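Local coordinates for protein lactaldehyde dehydrogenase (PDB 2HG2) that oxidises L-lactaldehyde, from fucose and rhamnose breakdown, irreversibly to L-lactate with NAD+, and also acts on glycolaldehyde and L-glyceraldehyde, at residues T246-E251 against S455-A460; V284-E289 against N441-Q446; D110-M115 against L158-M163. All blocks are in the same frame, centred on the assembly; numbering follows the deposited sequence.

Interaction 1 (T246-E251 against S455-A460)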
# COMPACT_ATOMS: atom_id res chain seq x y z
N THR A 246 -11.62 -18.62 18.14
CA THR A 246 -10.95 -17.41 18.57
C THR A 246 -9.63 -17.26 17.80
O THR A 246 -8.88 -18.22 17.63
CB THR A 246 -10.66 -17.45 20.08
OG1 THR A 246 -11.90 -17.60 20.79
CG2 THR A 246 -9.98 -16.17 20.53
N LYS A 247 -9.36 -16.06 17.32
CA LYS A 247 -8.14 -15.80 16.57
C LYS A 247 -6.93 -15.87 17.51
O LYS A 247 -7.03 -15.51 18.68
CB LYS A 247 -8.22 -14.41 15.91
CG LYS A 247 -7.01 -14.05 15.06
CD LYS A 247 -7.04 -12.61 14.54
CE LYS A 247 -5.81 -12.34 13.68
NZ LYS A 247 -5.66 -10.93 13.19
N VAL A 248 -5.80 -16.35 17.01
CA VAL A 248 -4.60 -16.41 17.83
C VAL A 248 -3.41 -15.71 17.19
O VAL A 248 -3.30 -15.60 15.97
CB VAL A 248 -4.16 -17.86 18.17
CG1 VAL A 248 -5.29 -18.60 18.87
CG2 VAL A 248 -3.71 -18.58 16.91
N CYS A 249 -2.52 -15.23 18.05
CA CYS A 249 -1.30 -14.57 17.64
C CYS A 249 -0.26 -15.19 18.58
O CYS A 249 -0.24 -14.90 19.78
CB CYS A 249 -1.41 -13.06 17.86
SG CYS A 249 -0.01 -12.12 17.25
N LEU A 250 0.57 -16.06 18.03
CA LEU A 250 1.56 -16.76 18.83
C LEU A 250 3.00 -16.55 18.37
O LEU A 250 3.28 -16.50 17.17
CB LEU A 250 1.23 -18.26 18.82
CG LEU A 250 -0.24 -18.62 19.12
CD1 LEU A 250 -0.49 -20.10 18.85
CD2 LEU A 250 -0.56 -18.26 20.56
N GLU A 251 3.90 -16.42 19.33
CA GLU A 251 5.33 -16.26 19.08
C GLU A 251 5.89 -17.31 20.03
O GLU A 251 5.87 -17.13 21.25
CB GLU A 251 5.78 -14.86 19.47
CG GLU A 251 7.08 -14.42 18.82
CD GLU A 251 8.31 -14.71 19.66
OE1 GLU A 251 9.02 -13.73 20.01
OE2 GLU A 251 8.56 -15.89 19.97
N SER A 455 7.30 -21.70 15.01
CA SER A 455 7.70 -20.50 15.73
C SER A 455 6.52 -19.55 15.98
O SER A 455 6.64 -18.62 16.77
CB SER A 455 8.82 -19.77 14.98
OG SER A 455 10.03 -20.51 15.08
N GLY A 456 5.40 -19.77 15.31
CA GLY A 456 4.25 -18.91 15.55
C GLY A 456 3.13 -18.81 14.53
O GLY A 456 3.07 -19.56 13.55
N ILE A 457 2.22 -17.88 14.79
CA ILE A 457 1.09 -17.58 13.93
C ILE A 457 0.90 -16.08 14.05
O ILE A 457 0.85 -15.55 15.16
CB ILE A 457 -0.20 -18.32 14.38
CG1 ILE A 457 -0.08 -19.80 14.00
CG2 ILE A 457 -1.44 -17.70 13.70
CD1 ILE A 457 -1.18 -20.66 14.56
N GLY A 458 0.81 -15.39 12.93
CA GLY A 458 0.69 -13.95 12.98
C GLY A 458 2.04 -13.39 13.39
O GLY A 458 3.07 -14.05 13.21
N GLY A 459 2.07 -12.18 13.95
CA GLY A 459 3.34 -11.62 14.35
C GLY A 459 3.20 -10.30 15.09
O GLY A 459 2.09 -9.87 15.40
N ALA A 460 4.34 -9.66 15.34
CA ALA A 460 4.36 -8.39 16.06
C ALA A 460 5.30 -7.35 15.45
O ALA A 460 6.18 -7.67 14.66
CB ALA A 460 4.75 -8.64 17.51
O HOH W 1 5.33 -15.23 15.48
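L250 and I457 are the hydrogen-bonded pair of a short antiparallel bridge, through which strand 456-457 is added to the edge of strand 247-251 in the NAD-binding domain of the aldehyde dehydrogenase fold. Both bonds are backbone bonds: L250 N donates to I457 O at 2.9 Å, and I457 N returns one to L250 O at 2.9 Å. The first donor sits on a lone pair of I457 O, whereas the second stands 25° out of the carbonyl plane of L250. Two CA-H...O contacts, from C249 to I457 O and from E251 to S455 O, flank the bridge. The non-hydrogen-bonded pair that follows, E251 with G456, brings its CA atoms within 4.5 Å. Glycine fits at G456 because a CB there would run into L250 O.

L250 and I457 send their side chains to the same face of the sheet, toward helix 231-242, and I245 of a second subunit also packs on I457. The branches of I457 cross V248 at a slant: V248 CG2 lies 4.0 Å from I457 CG2. A beta-branched pair of this kind suits the edge of a strand, filling space close to the backbone.

E251, which binds lactate and is the probable general base, as in the family, turns to the other face; its OE2 accepts from G253 N, just beyond the strand.

With SG anti to its backbone N (chi1 -175°), C249 sets that sulfur 3.6 Å from G459 O, while a water donates to L250 O at 2.9 Å and, weakly, to G458 O at 3.4 Å.

Interaction 2 (V284-E289 against N441-Q446)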
# COMPACT_ATOMS: atom_id res chain seq x y z
N VAL A 284 16.70 -15.95 26.02
CA VAL A 284 15.92 -15.39 24.92
C VAL A 284 15.91 -16.34 23.73
O VAL A 284 16.69 -17.29 23.68
CB VAL A 284 16.53 -14.04 24.46
CG1 VAL A 284 15.58 -13.34 23.49
CG2 VAL A 284 16.81 -13.16 25.66
N CYS A 285 15.02 -16.09 22.78
CA CYS A 285 14.93 -16.93 21.58
C CYS A 285 15.75 -16.31 20.45
O CYS A 285 16.44 -17.02 19.71
CB CYS A 285 13.46 -17.08 21.15
SG CYS A 285 12.62 -15.53 20.78
N ASN A 286 15.67 -14.99 20.32
CA ASN A 286 16.40 -14.24 19.30
C ASN A 286 17.78 -14.82 19.02
O ASN A 286 18.08 -15.22 17.90
CB ASN A 286 16.57 -12.79 19.76
CG ASN A 286 15.89 -11.81 18.84
OD1 ASN A 286 16.20 -11.74 17.65
ND2 ASN A 286 14.97 -11.03 19.39
N CYS A 287 18.60 -14.82 20.06
CA CYS A 287 19.97 -15.31 20.03
C CYS A 287 20.27 -16.53 19.17
O CYS A 287 19.43 -17.42 19.01
CB CYS A 287 20.42 -15.59 21.46
SG CYS A 287 19.10 -16.14 22.55
N ALA A 288 21.47 -16.56 18.61
CA ALA A 288 21.91 -17.67 17.78
C ALA A 288 22.07 -18.86 18.72
O ALA A 288 22.75 -18.76 19.75
CB ALA A 288 23.24 -17.35 17.12
N GLU A 289 21.43 -19.97 18.39
CA GLU A 289 21.50 -21.16 19.22
C GLU A 289 22.07 -22.34 18.45
O GLU A 289 22.24 -23.43 18.99
CB GLU A 289 20.10 -21.48 19.76
CG GLU A 289 20.09 -22.43 20.95
CD GLU A 289 18.78 -22.39 21.72
OE1 GLU A 289 18.44 -21.33 22.29
OE2 GLU A 289 18.09 -23.43 21.75
N ASN A 441 21.52 -10.24 15.93
CA ASN A 441 20.06 -10.35 15.91
C ASN A 441 19.33 -9.48 16.93
O ASN A 441 19.46 -9.69 18.14
CB ASN A 441 19.62 -11.81 16.13
CG ASN A 441 20.51 -12.81 15.41
OD1 ASN A 441 21.01 -12.56 14.31
ND2 ASN A 441 20.69 -13.98 16.02
N PHE A 442 18.56 -8.52 16.43
CA PHE A 442 17.75 -7.63 17.26
C PHE A 442 16.74 -6.94 16.34
O PHE A 442 17.10 -6.06 15.56
CB PHE A 442 18.62 -6.58 17.95
CG PHE A 442 17.89 -5.80 19.03
CD1 PHE A 442 18.46 -4.66 19.59
CD2 PHE A 442 16.64 -6.23 19.50
CE1 PHE A 442 17.80 -3.95 20.59
CE2 PHE A 442 15.97 -5.53 20.50
CZ PHE A 442 16.55 -4.38 21.05
N GLU A 443 15.48 -7.35 16.43
CA GLU A 443 14.43 -6.79 15.58
C GLU A 443 14.11 -5.32 15.82
O GLU A 443 14.11 -4.85 16.95
CB GLU A 443 13.13 -7.60 15.73
CG GLU A 443 12.53 -7.57 17.13
CD GLU A 443 13.02 -8.72 18.00
OE1 GLU A 443 14.24 -9.00 17.99
OE2 GLU A 443 12.18 -9.34 18.69
N ALA A 444 13.83 -4.61 14.73
CA ALA A 444 13.48 -3.19 14.80
C ALA A 444 11.98 -3.04 15.06
O ALA A 444 11.19 -3.90 14.66
CB ALA A 444 13.87 -2.49 13.49
N MET A 445 11.58 -1.96 15.72
CA MET A 445 10.16 -1.78 16.00
C MET A 445 9.34 -1.59 14.72
O MET A 445 8.15 -1.89 14.71
CB MET A 445 9.92 -0.62 16.99
CG MET A 445 10.37 0.78 16.57
SD MET A 445 10.21 2.02 17.93
CE MET A 445 11.59 1.58 18.96
N GLN A 446 9.97 -1.13 13.65
CA GLN A 446 9.27 -0.94 12.38
C GLN A 446 9.36 -2.18 11.48
O GLN A 446 8.93 -2.15 10.33
CB GLN A 446 9.80 0.28 11.61
CG GLN A 446 11.25 0.16 11.15
CD GLN A 446 12.25 0.76 12.13
OE1 GLN A 446 12.17 0.52 13.33
NE2 GLN A 446 13.20 1.53 11.60
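N286 ND2 donates to E443 OE1 at 2.6 Å, a short and fairly straight bond (158° at the hydrogen) that ties the loop carrying C285, the probable nucleophile, to loop 441-446. Part of that loop, V284 to N286, is poorly ordered, which leaves the exact length of this bond uncertain. The carboxylate receives it on the syn lone pair of OE1, and that oxygen lies only 13° out of the N286 amide plane, although the amide and carboxylate planes are turned 45° apart. E443 reaches this position by a bend: its CG stands between the backbone N and carbonyl carbon, and a second turn at chi2 swings the acid over to N286. Its other oxygen, OE2, forms a salt bridge with R161 NH2, so the carboxylate is held from two sides, and the arginine would be expected to favour its negative charge. The side chain of H449 packs beside it.

A weaker bond lies further along: N441 ND2 gives a hydrogen to N286 O at 3.4 Å. Asparagine suits this place because its short amide can reach a backbone carbonyl from a neighbouring loop. The side chains of N286 and N441 slide past each other in opposite directions, with N441 CB 3.7 Å from N286 OD1. Beyond them A288 CB lies 4.4 Å from N441 ND2, and both asparagines also rest on T412 of strand 409-416.

N286 and E443 both bind lactate, and N286 is thought important for substrate specificity; the two loops line part of the substrate pocket of an aldehyde dehydrogenase.

Interaction 3 (D110-M115 against L158-M163)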
# COMPACT_ATOMS: atom_id res chain seq x y z
N ASP A 110 9.72 3.87 24.03
CA ASP A 110 9.86 4.32 22.64
C ASP A 110 8.92 3.54 21.73
O ASP A 110 8.34 4.09 20.80
CB ASP A 110 11.30 4.13 22.15
CG ASP A 110 12.27 5.07 22.82
OD1 ASP A 110 11.83 6.10 23.38
OD2 ASP A 110 13.49 4.80 22.77
N TYR A 111 8.77 2.26 22.01
CA TYR A 111 7.89 1.39 21.24
C TYR A 111 6.45 1.87 21.35
O TYR A 111 5.73 1.95 20.36
CB TYR A 111 8.01 -0.04 21.74
CG TYR A 111 7.31 -1.05 20.88
CD1 TYR A 111 5.95 -1.32 21.06
CD2 TYR A 111 8.01 -1.78 19.92
CE1 TYR A 111 5.31 -2.29 20.30
CE2 TYR A 111 7.37 -2.76 19.16
CZ TYR A 111 6.03 -3.01 19.36
OH TYR A 111 5.41 -3.99 18.64
N ILE A 112 6.02 2.18 22.57
CA ILE A 112 4.66 2.66 22.77
C ILE A 112 4.44 3.93 21.95
O ILE A 112 3.42 4.08 21.30
CB ILE A 112 4.38 2.92 24.26
CG1 ILE A 112 4.37 1.59 25.02
CG2 ILE A 112 3.06 3.67 24.43
CD1 ILE A 112 4.23 1.70 26.53
N ASP A 113 5.41 4.85 21.98
CA ASP A 113 5.29 6.09 21.22
C ASP A 113 5.23 5.82 19.72
O ASP A 113 4.43 6.42 19.00
CB ASP A 113 6.46 7.05 21.51
CG ASP A 113 6.35 7.71 22.88
OD1 ASP A 113 5.22 7.93 23.36
OD2 ASP A 113 7.40 8.04 23.46
N TYR A 114 6.08 4.91 19.25
CA TYR A 114 6.10 4.56 17.84
C TYR A 114 4.73 4.03 17.40
O TYR A 114 4.23 4.42 16.35
CB TYR A 114 7.18 3.50 17.56
CG TYR A 114 6.98 2.77 16.26
CD1 TYR A 114 7.37 3.32 15.04
CD2 TYR A 114 6.34 1.53 16.24
CE1 TYR A 114 7.13 2.66 13.83
CE2 TYR A 114 6.10 0.86 15.04
CZ TYR A 114 6.49 1.43 13.85
OH TYR A 114 6.22 0.75 12.68
N MET A 115 4.13 3.16 18.21
CA MET A 115 2.81 2.60 17.87
C MET A 115 1.70 3.64 17.90
O MET A 115 0.77 3.58 17.10
CB MET A 115 2.46 1.46 18.82
CG MET A 115 3.14 0.15 18.49
SD MET A 115 2.55 -0.60 16.93
CE MET A 115 3.83 -1.78 16.63
N LEU A 158 7.13 -6.84 26.38
CA LEU A 158 6.03 -7.60 25.81
C LEU A 158 4.67 -7.10 26.23
O LEU A 158 3.67 -7.40 25.57
CB LEU A 158 6.20 -9.08 26.13
CG LEU A 158 7.19 -9.67 25.13
CD1 LEU A 158 7.98 -10.80 25.73
CD2 LEU A 158 6.42 -10.12 23.90
N ILE A 159 4.61 -6.34 27.32
CA ILE A 159 3.33 -5.77 27.74
C ILE A 159 2.93 -4.79 26.64
O ILE A 159 1.79 -4.79 26.16
CB ILE A 159 3.47 -4.95 29.04
CG1 ILE A 159 3.85 -5.86 30.21
CG2 ILE A 159 2.16 -4.23 29.33
CD1 ILE A 159 4.17 -5.08 31.46
N ALA A 160 3.88 -3.95 26.25
CA ALA A 160 3.67 -2.93 25.22
C ALA A 160 3.51 -3.52 23.83
O ALA A 160 2.70 -3.04 23.03
CB ALA A 160 4.84 -1.94 25.23
N ARG A 161 4.30 -4.55 23.52
CA ARG A 161 4.25 -5.18 22.21
C ARG A 161 2.84 -5.64 21.89
O ARG A 161 2.47 -5.70 20.72
CB ARG A 161 5.23 -6.35 22.15
CG ARG A 161 5.17 -7.15 20.86
CD ARG A 161 6.29 -8.20 20.80
NE ARG A 161 7.37 -7.80 19.91
CZ ARG A 161 8.48 -8.49 19.71
NH1 ARG A 161 8.68 -9.64 20.34
NH2 ARG A 161 9.40 -8.04 18.86
N LYS A 162 2.06 -5.94 22.92
CA LYS A 162 0.68 -6.39 22.73
C LYS A 162 -0.36 -5.30 23.01
O LYS A 162 -1.28 -5.12 22.21
CB LYS A 162 0.40 -7.61 23.60
CG LYS A 162 1.31 -8.79 23.32
CD LYS A 162 0.94 -10.00 24.17
CE LYS A 162 1.97 -11.12 24.04
NZ LYS A 162 2.14 -11.61 22.64
N MET A 163 -0.23 -4.58 24.12
CA MET A 163 -1.22 -3.55 24.45
C MET A 163 -1.22 -2.27 23.60
O MET A 163 -2.28 -1.73 23.31
CB MET A 163 -1.12 -3.17 25.94
CG MET A 163 -0.01 -2.20 26.32
SD MET A 163 -0.53 -0.47 26.28
CE MET A 163 0.80 0.27 25.41
O HOH W 2 3.03 -5.78 17.87
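Y111 and I112 bring helix 98-116 against A160, R161 and M163 of helix 155-168, a nearly parallel helix pair beside the substrate pocket of this aldehyde dehydrogenase. The short axes run 8° apart and come within 9.4 Å, a separation that the small A160 helps to allow by pointing its methyl at the neighbouring helix.

On one side of A160 the packing is wholly apolar. I112 CG1 lies 3.6 Å from A160 CB, and M163 CE lies 3.8 Å from I112 CG1, the two long side chains crossing at about a right angle. M163 manages this with a chain bent at chi2 and chi3, a flexibility that lets methionine fit its methyl against the isoleucine; F188 of helix 183-195 touches both residues.

Y111 serves the other side. With CG anti to the backbone N (chi1 -171°), its ring is carried across to the backbone of R161, where Y111 CE1 comes 3.6 Å from R161 CA. The ring and guanidinium planes stand 74° apart. The phenol oxygen bonds to D461, whose carboxylate also forms a salt bridge with R161, a lactate-binding residue. Replacing Y111 by a phenylalanine would probably leave D461 without its phenol partner and a bridging water with one anchor fewer, making the setting of R161 less secure.

That water links the helices by donating to Y111 OH at 3.1 Å and to R161 O at 2.9 Å.

In the fold
Along the chain, interaction 3 closes first; interaction 1 then opens at strand 247-251, and both segments of interaction 2 come before it closes at 455-460. Their centres lie 16 to 17 Å apart, yet each touches the other two around the active site. R161 of helix 155-168 bonds to E443 of interaction 2 and packs on A460 of interaction 1, and E251 approaches C285. M445 rests on Y111 and Y114 of helix 98-116, and Q446 on Y114. Sheet edge, loops and helix pair thus bring together residues distant in sequence to help form the lactate site, and interactions 1 and 2 also meet a second subunit of the homotetramer.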